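Local coordinates for protein dipeptidase AC. Metallo peptidase. MEROPS family M19 (PDB 3LY0) that probably hydrolyses dipeptides as a zinc-dependent enzyme, and binds a phosphinate mimic of L-Ala-D-Ala beside two zinc ions, at residues P24-R27 with E28-W31; L40-P43 with R44-E47; A72-A76 with P77-L81; I87-E90 with Q91-V95; R196-A199 with E200-L204. All coordinates share one frame; numbering follows the deposited sequence.

The five contacts are local turns and caps spread round a TIM-barrel-type metallopeptidase. Interactions 1 and 2 touch: W31 O lies 2.9 Å from L42 N, a probable hydrogen bond, and the W31 ring packs on M45. Interactions 4 and 5 have centres 21 Å apart and nearest atoms about 10 Å apart. Interaction 3 stands apart from the rest, its nearest atoms at least about 15 Å from those of any other contact, yet it comes closest to the ligand, the M74 side chain being about 6 Å from the phosphinate. The L40 side chain of interaction 2 is about 10 Å from a zinc ion, and that of I87 in interaction 4 about 12 Å from the ligand.

Interaction 1 (P24-R27 with E28-W31); sequences PANR and ETIW
I30 meets N26 one turn away, where helix 27-32 begins, and this is the tight part of the contact. The backbone N of I30 gives N26 O a nearly straight hydrogen bond of 3.0 Å (172°). CG1 of I30 lies close to the same oxygen, 3.3 Å from N26 O, because chi1 of -66° sets that branch beside the I30 backbone N; CD1 carries on along the N26 carbonyl. The next residue repeats the bond, W31 N to R27 O at 3.0 Å. The other flank is looser and wetter. N26 holds the N-cap position, but its side chain makes no direct cap. Instead a water bridges N26 and T29: it donates to N26 OD1 at 3.0 Å and accepts from T29 N at 3.1 Å, linking the N-cap side chain to the first turn through solvent. Beside this water the N26 amide only brushes T29, with OD1 3.6 Å from T29 CB, while E28 runs out extended into solvent. R27 and W31 turn their polar ends to helix 89-109: R27 NH1 bonds H102 ND1 and its guanidinium makes a cation-pi contact with W105, while W31 NE1 bonds M106 O. The buried I30 side chain rests on F16, R19 and L20 of helix 16-22, and the W31 ring packs on L42 and M45, so this short helix is wedged between helices 16-22, 42-48 and 89-109.

Interaction 2 (L40-P43 with R44-E47); sequences LDLP and RMKE
An aspartate N-cap starts helix 42-48, with D41 as the cap and R44 as its partner three residues on. D41 OD1 accepts the backbone N of R44 at 2.9 Å (165°), met nearly head-on, and D41 O accepts M45 N to begin the regular helical bonding. The cap is doubled by a salt bridge. R44 folds back toward the cap, its chain bent at chi3, and lays NE and NH2 on D41 OD2 at 2.8 and 3.0 Å. Both nitrogens approach from the same face, well above the carboxylate plane, and the two flat groups are turned 30° from each other. Chi1 of 48° holds the D41 carboxylate between its own backbone N and carbonyl carbon, where one oxygen can serve the helix end and the other the arginine. The buried carboxylate is thus gripped by three N-H groups, and the helix N-terminus together with the guanidinium probably keeps it ionised. R44 NH1 also bonds G38 O, tying the arginine to the chain just before the cap. K46 sends its ammonium elsewhere, to G130 O. On the inner side L40 and M45 meet across the cap, near F50 and F55 of strand 50-57. There the extended M45 chain passes L40 so that L40 CD2 lies 3.9 Å from M45 CG and equally far from M45 CE.

Interaction 3 (A72-A76 with P77-L81); sequences AMMDA and PPFEL
M74 presses down on the F79 ring as the chain leaves helix 68-75, rounds P77 and P78 and runs back as strand 79-80. The bump is the helix backbone itself: M74 CA sits over one face, 3.9 Å from the F79 ring centroid and 22° off the ring normal, a CH-pi contact displaced toward the rim. M74 CG follows on that face, 3.7 Å from F79 CE1, and M74 SD completes an oblique Met-aromatic contact 5.3 Å from the F79 centroid. Chi1 of 64°, with CG between the backbone N and the carbonyl carbon, lays the ring against M74; F79 CB itself is 3.5 Å from M73 O. L81 offers a fork to two methionines. Its CD1 drops into the crook of M73, whose chain is bent at chi3, bringing CE to 3.5 Å from L81 CD1, while its CD2 lies 4.0 Å from M74 SD. A serine in place of F79 would probably leave a gap beneath M74 and deprive its CA and sulfur of their aromatic partner. The peptide before P78 is cis, within the two-proline link between helix and strand. Strand 79-80 pairs antiparallel with strand 179-180, and L81 bonds the backbone of F178, a residue of the ligand pocket. The arrangement is a helix-to-strand connection held by a Met-aromatic contact, beside the dipeptide-mimic site, about 6 Å from the M74 side chain.

Interaction 4 (I87-E90 with Q91-V95); sequences IRAE and QAQPV
A92 N bonds R88 O at 3.0 Å and Q93 N bonds A89 O at 2.8 Å, the first bonds of helix 89-109, which the chain enters from the extended residues I87 and R88. R88 O is shared, for Q91 N also reaches it in a weak bond. The regular pattern breaks at P94, which has no N-H to give; its CD instead stands 3.3 Å from E90 O, and the helix is kinked there. Among the side chains, Q91 doubles back. With its chain bent at chi2 (63°), the amide turns toward the helix start and NE2 donates to E90 OE2 at 2.9 Å. The bond is straight, 165°, and uses the anti lone pair of the oxygen; it lies in the amide plane, yet that plane stands 84° from the carboxylate. The other end of the amide takes a water, which donates to Q91 OE1 and accepts from R88 N, each at 2.9 Å. On the more buried side, I87 CG2 meets A92 CB at 3.9 Å, and the Q93 chain runs past A89 CB to bond A143 O with NE2. The chemistry is that of an exposed helix start: the backbone N of R88, the N-cap residue, is satisfied through water, and Q91 is bound at both ends, its amide orientation set by the carboxylate that accepts from NE2 and the water that donates to OE1.

Interaction 5 (R196-A199 with E200-L204); sequences RLVA and ECNRL
E200 follows R196 by one turn of helix 192-204, its backbone N bonded to R196 O at 2.9 Å. A water on the same carbonyl donates to R196 O at 2.8 Å and, weakly, to E200 OE2. The other carboxylate oxygen turns toward the C-terminal end of the helix: E200 OE1 receives R203 NH1 at 2.8 Å and R203 NE at 3.1 Å, a side-on salt bridge with both nitrogens on one oxygen, which lies at the edge of the guanidinium plane. The bend of E200 at chi2 (64°) brings the carboxylate to this position. A leucine in place of E200 would probably leave the R203 guanidinium without its carboxylate mate and free to turn. C201 comes next, its N bonded to L197 O and its SG 4.0 Å from L197 CD1 on the buried side. N202 then lies alongside V198, pointing the same way, with N202 OD1 4.1 Å from V198 CG1; the amide is held elsewhere, OD1 by D226 N and ND2 by S225 OG. R203 N closes the following turn on A199 O at 3.0 Å, and L204 N does likewise on E200 O. One flank of the helix faces helix 149-157, where E200 touches L151 and H152. L197 and C201 pack on L162 of strand 159-163, while V198, C201 and N202 rest on L208 of strand 207-208.

Interaction 1 (P24-R27 with E28-W31)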
# COMPACT_ATOMS: atom_id res chain seq x y z
N PRO A 24 2.05 -13.76 -17.30
CA PRO A 24 1.22 -12.97 -18.21
C PRO A 24 0.40 -13.83 -19.17
O PRO A 24 -0.69 -13.43 -19.58
CB PRO A 24 2.25 -12.12 -18.98
CG PRO A 24 3.55 -12.85 -18.83
CD PRO A 24 3.49 -13.49 -17.48
N ALA A 25 0.92 -15.00 -19.52
CA ALA A 25 0.23 -15.88 -20.45
C ALA A 25 -1.12 -16.34 -19.90
O ALA A 25 -2.05 -16.60 -20.67
CB ALA A 25 1.10 -17.09 -20.78
N ASN A 26 -1.23 -16.42 -18.58
CA ASN A 26 -2.47 -16.88 -17.97
C ASN A 26 -3.33 -15.75 -17.38
O ASN A 26 -4.23 -16.00 -16.58
CB ASN A 26 -2.18 -17.93 -16.90
CG ASN A 26 -3.37 -18.83 -16.63
OD1 ASN A 26 -4.13 -19.16 -17.54
ND2 ASN A 26 -3.54 -19.22 -15.38
N ARG A 27 -3.07 -14.52 -17.80
CA ARG A 27 -3.73 -13.38 -17.17
C ARG A 27 -5.26 -13.37 -17.28
O ARG A 27 -5.93 -12.97 -16.34
CB ARG A 27 -3.14 -12.05 -17.64
CG ARG A 27 -3.49 -11.67 -19.05
CD ARG A 27 -2.81 -10.34 -19.35
NE ARG A 27 -2.97 -9.93 -20.74
CZ ARG A 27 -2.48 -8.79 -21.21
NH1 ARG A 27 -1.84 -7.97 -20.38
NH2 ARG A 27 -2.64 -8.46 -22.48
N GLU A 28 -5.81 -13.80 -18.41
CA GLU A 28 -7.26 -13.82 -18.56
C GLU A 28 -7.93 -14.64 -17.44
O GLU A 28 -8.89 -14.20 -16.81
CB GLU A 28 -7.65 -14.39 -19.92
CG GLU A 28 -9.14 -14.33 -20.19
CD GLU A 28 -9.52 -14.83 -21.57
OE1 GLU A 28 -8.63 -15.33 -22.29
OE2 GLU A 28 -10.71 -14.72 -21.93
N THR A 29 -7.39 -15.82 -17.19
CA THR A 29 -7.92 -16.68 -16.14
C THR A 29 -7.64 -16.09 -14.75
O THR A 29 -8.54 -16.01 -13.92
CB THR A 29 -7.35 -18.10 -16.24
OG1 THR A 29 -7.76 -18.68 -17.48
CG2 THR A 29 -7.85 -18.96 -15.09
N ILE A 30 -6.40 -15.68 -14.51
CA ILE A 30 -6.03 -15.17 -13.20
C ILE A 30 -6.94 -14.03 -12.76
O ILE A 30 -7.43 -14.01 -11.64
CB ILE A 30 -4.55 -14.72 -13.15
CG1 ILE A 30 -3.62 -15.92 -13.34
CG2 ILE A 30 -4.24 -14.01 -11.83
CD1 ILE A 30 -2.17 -15.54 -13.56
N TRP A 31 -7.18 -13.08 -13.66
CA TRP A 31 -7.98 -11.90 -13.35
C TRP A 31 -9.48 -12.17 -13.39
O TRP A 31 -10.20 -11.84 -12.45
CB TRP A 31 -7.60 -10.79 -14.34
CG TRP A 31 -8.45 -9.53 -14.37
CD1 TRP A 31 -8.90 -8.89 -15.49
CD2 TRP A 31 -8.91 -8.75 -13.25
NE1 TRP A 31 -9.61 -7.76 -15.14
CE2 TRP A 31 -9.62 -7.65 -13.78
CE3 TRP A 31 -8.77 -8.86 -11.87
CZ2 TRP A 31 -10.21 -6.68 -12.97
CZ3 TRP A 31 -9.36 -7.89 -11.06
CH2 TRP A 31 -10.07 -6.82 -11.61
O HOH W 1 -5.75 -17.40 -19.28

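Interaction 2 (L40-P43 with R44-E47)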
# COMPACT_ATOMS: atom_id res chain seq x y z
N LEU A 40 -6.35 -12.06 -4.40
CA LEU A 40 -7.26 -11.26 -5.22
C LEU A 40 -7.53 -11.87 -6.59
O LEU A 40 -6.68 -12.56 -7.16
CB LEU A 40 -6.70 -9.85 -5.42
CG LEU A 40 -6.71 -8.92 -4.21
CD1 LEU A 40 -5.75 -7.75 -4.44
CD2 LEU A 40 -8.11 -8.41 -3.93
N ASP A 41 -8.73 -11.57 -7.10
CA ASP A 41 -9.11 -11.71 -8.51
C ASP A 41 -10.50 -11.10 -8.59
O ASP A 41 -11.09 -10.78 -7.56
CB ASP A 41 -9.08 -13.17 -8.99
CG ASP A 41 -9.80 -14.12 -8.06
OD1 ASP A 41 -11.03 -13.97 -7.90
OD2 ASP A 41 -9.12 -15.02 -7.50
N LEU A 42 -11.02 -10.90 -9.79
CA LEU A 42 -12.27 -10.16 -9.90
C LEU A 42 -13.45 -10.84 -9.17
O LEU A 42 -14.16 -10.19 -8.40
CB LEU A 42 -12.59 -9.83 -11.36
CG LEU A 42 -13.84 -8.96 -11.57
CD1 LEU A 42 -13.81 -7.71 -10.70
CD2 LEU A 42 -14.00 -8.60 -13.03
N PRO A 43 -13.66 -12.15 -9.39
CA PRO A 43 -14.77 -12.80 -8.69
C PRO A 43 -14.66 -12.70 -7.17
O PRO A 43 -15.66 -12.40 -6.52
CB PRO A 43 -14.68 -14.26 -9.16
CG PRO A 43 -14.04 -14.17 -10.51
CD PRO A 43 -13.01 -13.06 -10.36
N ARG A 44 -13.47 -12.95 -6.61
CA ARG A 44 -13.35 -12.88 -5.16
C ARG A 44 -13.50 -11.45 -4.63
O ARG A 44 -14.00 -11.25 -3.53
CB ARG A 44 -12.06 -13.53 -4.67
CG ARG A 44 -12.10 -15.05 -4.72
CD ARG A 44 -10.88 -15.66 -4.04
NE ARG A 44 -9.66 -15.36 -4.78
CZ ARG A 44 -8.43 -15.57 -4.32
NH1 ARG A 44 -8.24 -16.08 -3.11
NH2 ARG A 44 -7.38 -15.26 -5.08
N MET A 45 -13.06 -10.46 -5.41
CA MET A 45 -13.31 -9.07 -5.03
C MET A 45 -14.80 -8.83 -4.82
O MET A 45 -15.21 -8.20 -3.85
CB MET A 45 -12.80 -8.10 -6.11
CG MET A 45 -11.28 -7.94 -6.19
SD MET A 45 -10.81 -6.90 -7.64
CE MET A 45 -9.00 -6.88 -7.43
N LYS A 46 -15.62 -9.32 -5.76
CA LYS A 46 -17.06 -9.09 -5.63
C LYS A 46 -17.62 -9.82 -4.41
O LYS A 46 -18.47 -9.28 -3.71
CB LYS A 46 -17.81 -9.50 -6.90
CG LYS A 46 -17.27 -8.85 -8.17
CD LYS A 46 -17.17 -7.34 -8.05
CE LYS A 46 -18.53 -6.68 -7.93
NZ LYS A 46 -18.41 -5.19 -7.97
N GLU A 47 -17.15 -11.03 -4.15
CA GLU A 47 -17.65 -11.79 -3.00
C GLU A 47 -17.26 -11.16 -1.67
O GLU A 47 -18.02 -11.21 -0.70
CB GLU A 47 -17.17 -13.25 -3.04
CG GLU A 47 -17.64 -14.03 -4.26
CD GLU A 47 -19.14 -13.92 -4.50
OE1 GLU A 47 -19.92 -14.00 -3.53
OE2 GLU A 47 -19.54 -13.74 -5.66
O HOH W 2 -18.03 -13.29 -7.64

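Interaction 3 (A72-A76 with P77-L81)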
# COMPACT_ATOMS: atom_id res chain seq x y z
N ALA A 72 12.10 -17.41 5.32
CA ALA A 72 12.59 -18.16 6.47
C ALA A 72 13.13 -17.24 7.57
O ALA A 72 12.89 -17.47 8.75
CB ALA A 72 13.66 -19.16 6.04
N MET A 73 13.85 -16.20 7.17
CA MET A 73 14.39 -15.26 8.15
C MET A 73 13.27 -14.54 8.89
O MET A 73 13.31 -14.39 10.11
CB MET A 73 15.30 -14.24 7.47
CG MET A 73 16.55 -14.83 6.88
SD MET A 73 17.52 -13.59 6.02
CE MET A 73 17.85 -12.46 7.35
N MET A 74 12.26 -14.10 8.15
CA MET A 74 11.14 -13.38 8.75
C MET A 74 10.26 -14.28 9.62
O MET A 74 9.46 -13.78 10.41
CB MET A 74 10.33 -12.65 7.67
CG MET A 74 11.05 -11.42 7.07
SD MET A 74 10.17 -10.54 5.74
CE MET A 74 9.70 -11.96 4.77
N ASP A 75 10.41 -15.60 9.50
CA ASP A 75 9.66 -16.54 10.34
C ASP A 75 10.13 -16.53 11.79
O ASP A 75 9.36 -16.82 12.70
CB ASP A 75 9.78 -17.97 9.82
CG ASP A 75 9.02 -18.21 8.53
OD1 ASP A 75 8.11 -17.41 8.21
OD2 ASP A 75 9.33 -19.20 7.84
N ALA A 76 11.41 -16.21 12.00
CA ALA A 76 12.00 -16.32 13.33
C ALA A 76 12.78 -15.08 13.72
O ALA A 76 14.01 -15.04 13.59
CB ALA A 76 12.88 -17.56 13.43
N PRO A 77 12.08 -14.05 14.21
CA PRO A 77 12.74 -12.86 14.74
C PRO A 77 13.55 -13.23 15.97
O PRO A 77 13.23 -14.24 16.61
CB PRO A 77 11.57 -11.94 15.13
CG PRO A 77 10.37 -12.51 14.46
CD PRO A 77 10.62 -13.98 14.33
N PRO A 78 14.56 -12.43 16.31
CA PRO A 78 14.93 -11.19 15.62
C PRO A 78 15.54 -11.45 14.25
O PRO A 78 16.20 -12.48 14.05
CB PRO A 78 16.00 -10.57 16.52
CG PRO A 78 16.05 -11.43 17.76
CD PRO A 78 15.48 -12.75 17.42
N PHE A 79 15.32 -10.53 13.31
CA PHE A 79 15.91 -10.65 11.99
C PHE A 79 16.23 -9.29 11.39
O PHE A 79 15.70 -8.26 11.82
CB PHE A 79 14.99 -11.43 11.04
CG PHE A 79 13.68 -10.75 10.77
CD1 PHE A 79 13.60 -9.69 9.87
CD2 PHE A 79 12.53 -11.16 11.41
CE1 PHE A 79 12.38 -9.06 9.61
CE2 PHE A 79 11.31 -10.53 11.16
CZ PHE A 79 11.24 -9.48 10.26
N GLU A 80 17.09 -9.30 10.38
CA GLU A 80 17.49 -8.13 9.62
C GLU A 80 17.77 -8.61 8.21
O GLU A 80 18.69 -9.40 8.01
CB GLU A 80 18.80 -7.55 10.15
CG GLU A 80 18.78 -6.90 11.51
CD GLU A 80 20.06 -6.12 11.75
OE1 GLU A 80 20.46 -5.36 10.85
OE2 GLU A 80 20.68 -6.28 12.83
N LEU A 81 17.00 -8.14 7.24
CA LEU A 81 17.25 -8.51 5.86
C LEU A 81 18.13 -7.46 5.20
O LEU A 81 17.97 -6.27 5.44
CB LEU A 81 15.95 -8.65 5.08
CG LEU A 81 15.21 -9.98 5.21
CD1 LEU A 81 15.04 -10.40 6.67
CD2 LEU A 81 13.86 -9.94 4.46

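Interaction 4 (I87-E90 with Q91-V95)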
# COMPACT_ATOMS: atom_id res chain seq x y z
N ILE A 87 18.14 -0.28 -8.37
CA ILE A 87 17.76 -0.57 -9.75
C ILE A 87 17.58 0.77 -10.45
O ILE A 87 16.89 1.65 -9.94
CB ILE A 87 16.45 -1.38 -9.82
CG1 ILE A 87 16.60 -2.72 -9.08
CG2 ILE A 87 16.04 -1.63 -11.27
CD1 ILE A 87 15.30 -3.49 -8.97
N ARG A 88 18.25 0.95 -11.59
CA ARG A 88 18.18 2.22 -12.30
C ARG A 88 17.03 2.22 -13.31
O ARG A 88 16.48 1.16 -13.62
CB ARG A 88 19.50 2.54 -12.99
CG ARG A 88 20.68 2.66 -12.03
CD ARG A 88 20.41 3.67 -10.92
NE ARG A 88 20.50 5.05 -11.40
CZ ARG A 88 21.63 5.74 -11.47
NH1 ARG A 88 21.61 6.99 -11.93
NH2 ARG A 88 22.77 5.20 -11.08
N ALA A 89 16.69 3.40 -13.81
CA ALA A 89 15.55 3.56 -14.70
C ALA A 89 15.57 2.66 -15.94
O ALA A 89 14.55 2.09 -16.32
CB ALA A 89 15.36 5.04 -15.09
N GLU A 90 16.73 2.53 -16.58
CA GLU A 90 16.83 1.70 -17.78
C GLU A 90 16.33 0.27 -17.56
O GLU A 90 15.70 -0.32 -18.44
CB GLU A 90 18.27 1.70 -18.29
CG GLU A 90 18.50 0.89 -19.55
CD GLU A 90 19.97 0.89 -19.97
OE1 GLU A 90 20.32 1.65 -20.89
OE2 GLU A 90 20.76 0.15 -19.35
N GLN A 91 16.59 -0.28 -16.37
CA GLN A 91 16.14 -1.63 -16.05
C GLN A 91 14.73 -1.67 -15.47
O GLN A 91 13.98 -2.62 -15.69
CB GLN A 91 17.12 -2.29 -15.06
CG GLN A 91 18.41 -2.79 -15.70
CD GLN A 91 19.23 -1.67 -16.31
OE1 GLN A 91 19.65 -0.74 -15.61
NE2 GLN A 91 19.46 -1.74 -17.62
N ALA A 92 14.37 -0.63 -14.71
CA ALA A 92 13.07 -0.61 -14.05
C ALA A 92 11.94 -0.28 -15.03
O ALA A 92 10.82 -0.76 -14.88
CB ALA A 92 13.07 0.39 -12.89
N GLN A 93 12.25 0.54 -16.04
CA GLN A 93 11.18 1.02 -16.92
C GLN A 93 10.40 -0.06 -17.67
O GLN A 93 9.18 -0.00 -17.70
CB GLN A 93 11.68 2.14 -17.85
CG GLN A 93 11.81 3.45 -17.10
CD GLN A 93 12.37 4.58 -17.92
OE1 GLN A 93 12.97 4.36 -18.98
NE2 GLN A 93 12.20 5.80 -17.43
N PRO A 94 11.08 -1.04 -18.26
CA PRO A 94 10.32 -2.10 -18.95
C PRO A 94 9.40 -2.86 -17.99
O PRO A 94 8.30 -3.28 -18.37
CB PRO A 94 11.41 -3.01 -19.52
CG PRO A 94 12.60 -2.11 -19.66
CD PRO A 94 12.53 -1.16 -18.50
N VAL A 95 9.83 -3.04 -16.74
CA VAL A 95 9.03 -3.81 -15.79
C VAL A 95 7.81 -2.98 -15.38
O VAL A 95 6.69 -3.49 -15.33
CB VAL A 95 9.85 -4.25 -14.55
CG1 VAL A 95 8.95 -5.00 -13.57
CG2 VAL A 95 11.01 -5.14 -14.97
O HOH W 3 19.95 -1.03 -12.77

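Interaction 5 (R196-A199 with E200-L204)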
# COMPACT_ATOMS: atom_id res chain seq x y z
N ARG A 196 13.25 17.33 -5.20
CA ARG A 196 12.57 17.77 -6.42
C ARG A 196 11.35 16.91 -6.75
O ARG A 196 10.33 17.42 -7.21
CB ARG A 196 13.53 17.83 -7.61
CG ARG A 196 14.52 18.99 -7.52
CD ARG A 196 15.39 19.10 -8.77
NE ARG A 196 16.37 18.02 -8.87
CZ ARG A 196 16.26 17.00 -9.71
NH1 ARG A 196 15.22 16.92 -10.53
NH2 ARG A 196 17.19 16.06 -9.74
N LEU A 197 11.46 15.61 -6.51
CA LEU A 197 10.34 14.69 -6.71
C LEU A 197 9.13 15.04 -5.84
O LEU A 197 7.99 15.02 -6.31
CB LEU A 197 10.79 13.24 -6.46
CG LEU A 197 9.69 12.18 -6.60
CD1 LEU A 197 9.24 12.04 -8.05
CD2 LEU A 197 10.21 10.86 -6.09
N VAL A 198 9.37 15.37 -4.57
CA VAL A 198 8.29 15.80 -3.70
C VAL A 198 7.60 17.04 -4.27
O VAL A 198 6.38 17.10 -4.36
CB VAL A 198 8.79 16.08 -2.26
CG1 VAL A 198 7.71 16.78 -1.43
CG2 VAL A 198 9.24 14.80 -1.60
N ALA A 199 8.40 18.03 -4.66
CA ALA A 199 7.85 19.27 -5.19
C ALA A 199 7.02 19.03 -6.45
O ALA A 199 5.95 19.61 -6.61
CB ALA A 199 8.97 20.26 -5.46
N GLU A 200 7.51 18.16 -7.33
CA GLU A 200 6.84 17.91 -8.60
C GLU A 200 5.58 17.09 -8.41
O GLU A 200 4.57 17.34 -9.08
CB GLU A 200 7.78 17.22 -9.59
CG GLU A 200 7.33 17.36 -11.03
CD GLU A 200 7.35 18.80 -11.50
OE1 GLU A 200 6.54 19.16 -12.38
OE2 GLU A 200 8.18 19.58 -10.97
N CYS A 201 5.61 16.14 -7.48
CA CYS A 201 4.39 15.40 -7.17
C CYS A 201 3.33 16.32 -6.58
O CYS A 201 2.14 16.21 -6.92
CB CYS A 201 4.65 14.22 -6.22
SG CYS A 201 5.47 12.82 -7.01
N ASN A 202 3.74 17.23 -5.70
CA ASN A 202 2.80 18.22 -5.19
C ASN A 202 2.17 19.05 -6.32
O ASN A 202 0.97 19.30 -6.33
CB ASN A 202 3.48 19.19 -4.21
CG ASN A 202 3.75 18.58 -2.83
OD1 ASN A 202 4.45 19.19 -2.03
ND2 ASN A 202 3.17 17.41 -2.53
N ARG A 203 3.00 19.48 -7.26
CA ARG A 203 2.51 20.31 -8.36
C ARG A 203 1.54 19.53 -9.25
O ARG A 203 0.51 20.05 -9.67
CB ARG A 203 3.67 20.87 -9.17
CG ARG A 203 3.28 22.11 -9.97
CD ARG A 203 4.45 22.63 -10.80
NE ARG A 203 4.85 21.65 -11.81
CZ ARG A 203 4.17 21.42 -12.93
NH1 ARG A 203 4.60 20.52 -13.80
NH2 ARG A 203 3.05 22.10 -13.18
N LEU A 204 1.89 18.28 -9.54
CA LEU A 204 1.06 17.42 -10.37
C LEU A 204 -0.12 16.81 -9.63
O LEU A 204 -0.97 16.16 -10.25
CB LEU A 204 1.90 16.31 -10.98
CG LEU A 204 2.93 16.78 -12.02
CD1 LEU A 204 3.82 15.62 -12.46
CD2 LEU A 204 2.22 17.40 -13.22
O HOH W 4 10.64 19.73 -8.74